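Side-chain contact in Alr1010 protein (Nostoc, PDB 3URG), which probably binds calcium as a member of the CcbP family of calcium-binding proteins: residues E28-R33 and W136-A141. Numbering follows the deposited sequence.
Sequences ETREHR and WLYWLA
The CA atoms of Arg30 and Tyr138, 7.9 Å apart, are the nearest pair between the first turns of helix 28-39 and the last turns of helix 127-141, a spacing bridged by side chains. Tyr138 reaches across with CG anti to the backbone N (chi1 168°). One face of its ring receives Arg30: CB lies over it in a CH-pi contact, 4.2 Å from the ring centroid, while the extended chain runs on past the base of the ring, where Arg30 CD packs 3.6 Å from Tyr138 CB. The aliphatic part of Arg30 thus makes the contact, and its NH1 is held by a salt bridge to Asp135. Glu31, bent at chi2 (-76°), brings its carboxylate to the phenol edge, steeply turned against the ring at 76°; Tyr138 OH donates a very short bond of 2.5 Å to Glu31 OE2. That oxygen also bonds Tyr144 OH, and the Tyr138 hydroxyl accepts from Asp27 N, so the buried phenol ties helix 127-141 to the first turn of helix 28-39 and to Asp27 just before it. A phenylalanine here would probably keep the Arg30 packing but deprive Glu31 OE2 and Asp27 N of their shared hydroxyl partner. Further along helix 28-39, Ile34 touches Tyr138 and Trp139, and the Trp139 and Trp136 rings meet Trp52 edge-to-face, packing helix 127-141 against helix 45-59.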
loop_
_atom_site.group_PDB
_atom_site.type_symbol
_atom_site.label_atom_id
_atom_site.label_comp_id
_atom_site.label_asym_id
_atom_site.label_seq_id
_atom_site.Cartn_x
_atom_site.Cartn_y
_atom_site.Cartn_z
ATOM N N GLU A 28 -3.295 16.483 9.727
ATOM C CA GLU A 28 -3.122 17.542 8.729
ATOM C C GLU A 28 -1.796 17.446 7.979
ATOM O O GLU A 28 -1.695 17.860 6.832
ATOM C CB GLU A 28 -3.294 18.931 9.359
ATOM C CG GLU A 28 -4.664 19.162 9.974
ATOM C CD GLU A 28 -5.801 18.984 8.975
ATOM O OE1 GLU A 28 -5.565 19.126 7.755
ATOM O OE2 GLU A 28 -6.935 18.708 9.415
ATOM N N THR A 29 -0.772 16.892 8.617
ATOM C CA THR A 29 0.484 16.690 7.911
ATOM C C THR A 29 0.281 15.703 6.754
ATOM O O THR A 29 0.738 15.935 5.632
ATOM C CB THR A 29 1.579 16.166 8.857
ATOM O OG1 THR A 29 1.739 17.078 9.948
ATOM C CG2 THR A 29 2.901 16.031 8.114
ATOM N N ARG A 30 -0.427 14.610 7.022
ATOM C CA ARG A 30 -0.689 13.622 5.974
ATOM C C ARG A 30 -1.640 14.199 4.907
ATOM O O ARG A 30 -1.435 14.006 3.704
ATOM C CB ARG A 30 -1.245 12.324 6.564
ATOM C CG ARG A 30 -0.302 11.626 7.571
ATOM C CD ARG A 30 -0.660 10.142 7.807
ATOM N NE ARG A 30 0.104 9.599 8.936
ATOM C CZ ARG A 30 1.350 9.144 8.838
ATOM N NH1 ARG A 30 1.952 9.140 7.656
ATOM N NH2 ARG A 30 1.999 8.699 9.911
ATOM N N GLU A 31 -2.666 14.919 5.351
ATOM C CA GLU A 31 -3.599 15.558 4.425
ATOM C C GLU A 31 -2.875 16.501 3.461
ATOM O O GLU A 31 -3.119 16.477 2.260
ATOM C CB GLU A 31 -4.702 16.313 5.189
ATOM C CG GLU A 31 -5.608 15.405 6.039
ATOM C CD GLU A 31 -6.622 14.626 5.214
ATOM O OE1 GLU A 31 -6.810 14.942 4.012
ATOM O OE2 GLU A 31 -7.240 13.699 5.771
ATOM N N HIS A 32 -1.985 17.338 3.982
ATOM C CA HIS A 32 -1.260 18.277 3.121
ATOM C C HIS A 32 -0.437 17.521 2.085
ATOM O O HIS A 32 -0.407 17.882 0.910
ATOM C CB HIS A 32 -0.333 19.169 3.951
ATOM C CG HIS A 32 0.455 20.149 3.141
ATOM N ND1 HIS A 32 -0.118 21.251 2.542
ATOM C CD2 HIS A 32 1.778 20.212 2.852
ATOM C CE1 HIS A 32 0.814 21.940 1.908
ATOM N NE2 HIS A 32 1.972 21.327 2.076
ATOM N N ARG A 33 0.240 16.473 2.534
ATOM C CA ARG A 33 1.118 15.718 1.655
ATOM C C ARG A 33 0.301 14.992 0.586
ATOM O O ARG A 33 0.670 14.969 -0.591
ATOM C CB ARG A 33 1.957 14.725 2.461
ATOM C CG ARG A 33 2.864 13.865 1.609
ATOM C CD ARG A 33 3.984 13.248 2.449
ATOM N NE ARG A 33 3.479 12.478 3.586
ATOM C CZ ARG A 33 3.704 12.803 4.855
ATOM N NH1 ARG A 33 4.425 13.880 5.139
ATOM N NH2 ARG A 33 3.216 12.056 5.836
ATOM N N TRP A 136 -0.792 5.633 3.190
ATOM C CA TRP A 136 -1.789 4.791 2.526
ATOM C C TRP A 136 -2.741 4.196 3.565
ATOM O O TRP A 136 -3.956 4.227 3.395
ATOM C CB TRP A 136 -1.097 3.682 1.709
ATOM C CG TRP A 136 -2.055 2.669 1.126
ATOM C CD1 TRP A 136 -2.070 1.327 1.365
ATOM C CD2 TRP A 136 -3.139 2.926 0.219
ATOM N NE1 TRP A 136 -3.084 0.730 0.662
ATOM C CE2 TRP A 136 -3.760 1.688 -0.050
ATOM C CE3 TRP A 136 -3.643 4.082 -0.388
ATOM C CZ2 TRP A 136 -4.858 1.568 -0.903
ATOM C CZ3 TRP A 136 -4.744 3.957 -1.251
ATOM C CH2 TRP A 136 -5.338 2.713 -1.488
ATOM N N LEU A 137 -2.184 3.655 4.648
ATOM C CA LEU A 137 -3.004 3.161 5.754
ATOM C C LEU A 137 -3.928 4.253 6.314
ATOM O O LEU A 137 -5.086 3.994 6.661
ATOM C CB LEU A 137 -2.111 2.589 6.860
ATOM C CG LEU A 137 -1.334 1.344 6.423
ATOM C CD1 LEU A 137 -0.401 0.830 7.527
ATOM C CD2 LEU A 137 -2.316 0.264 5.994
ATOM N N TYR A 138 -3.417 5.479 6.390
ATOM C CA TYR A 138 -4.224 6.601 6.851
ATOM C C TYR A 138 -5.395 6.893 5.907
ATOM O O TYR A 138 -6.528 7.076 6.346
ATOM C CB TYR A 138 -3.346 7.849 7.017
ATOM C CG TYR A 138 -4.142 9.124 7.223
ATOM C CD1 TYR A 138 -4.375 9.998 6.169
ATOM C CD2 TYR A 138 -4.636 9.467 8.482
ATOM C CE1 TYR A 138 -5.112 11.173 6.352
ATOM C CE2 TYR A 138 -5.361 10.641 8.674
ATOM C CZ TYR A 138 -5.600 11.485 7.605
ATOM O OH TYR A 138 -6.322 12.653 7.796
ATOM N N TRP A 139 -5.109 6.954 4.612
ATOM C CA TRP A 139 -6.136 7.165 3.596
ATOM C C TRP A 139 -7.294 6.166 3.761
ATOM O O TRP A 139 -8.471 6.545 3.724
ATOM C CB TRP A 139 -5.479 7.058 2.208
ATOM C CG TRP A 139 -6.395 7.005 1.008
ATOM C CD1 TRP A 139 -6.975 5.895 0.475
ATOM C CD2 TRP A 139 -6.761 8.099 0.155
ATOM N NE1 TRP A 139 -7.707 6.235 -0.643
ATOM C CE2 TRP A 139 -7.582 7.579 -0.861
ATOM C CE3 TRP A 139 -6.484 9.474 0.161
ATOM C CZ2 TRP A 139 -8.140 8.384 -1.853
ATOM C CZ3 TRP A 139 -7.031 10.264 -0.829
ATOM C CH2 TRP A 139 -7.848 9.719 -1.819
ATOM N N LEU A 140 -6.957 4.897 3.971
ATOM C CA LEU A 140 -7.977 3.850 4.111
ATOM C C LEU A 140 -8.743 4.015 5.421
ATOM O O LEU A 140 -9.966 3.944 5.450
ATOM C CB LEU A 140 -7.320 2.471 4.065
ATOM C CG LEU A 140 -6.745 2.108 2.695
ATOM C CD1 LEU A 140 -5.959 0.807 2.754
ATOM C CD2 LEU A 140 -7.867 2.015 1.675
ATOM N N ALA A 141 -8.007 4.259 6.498
ATOM C CA ALA A 141 -8.601 4.484 7.809
ATOM C C ALA A 141 -9.606 5.639 7.778
ATOM O O ALA A 141 -10.606 5.628 8.502
ATOM C CB ALA A 141 -7.511 4.764 8.827
#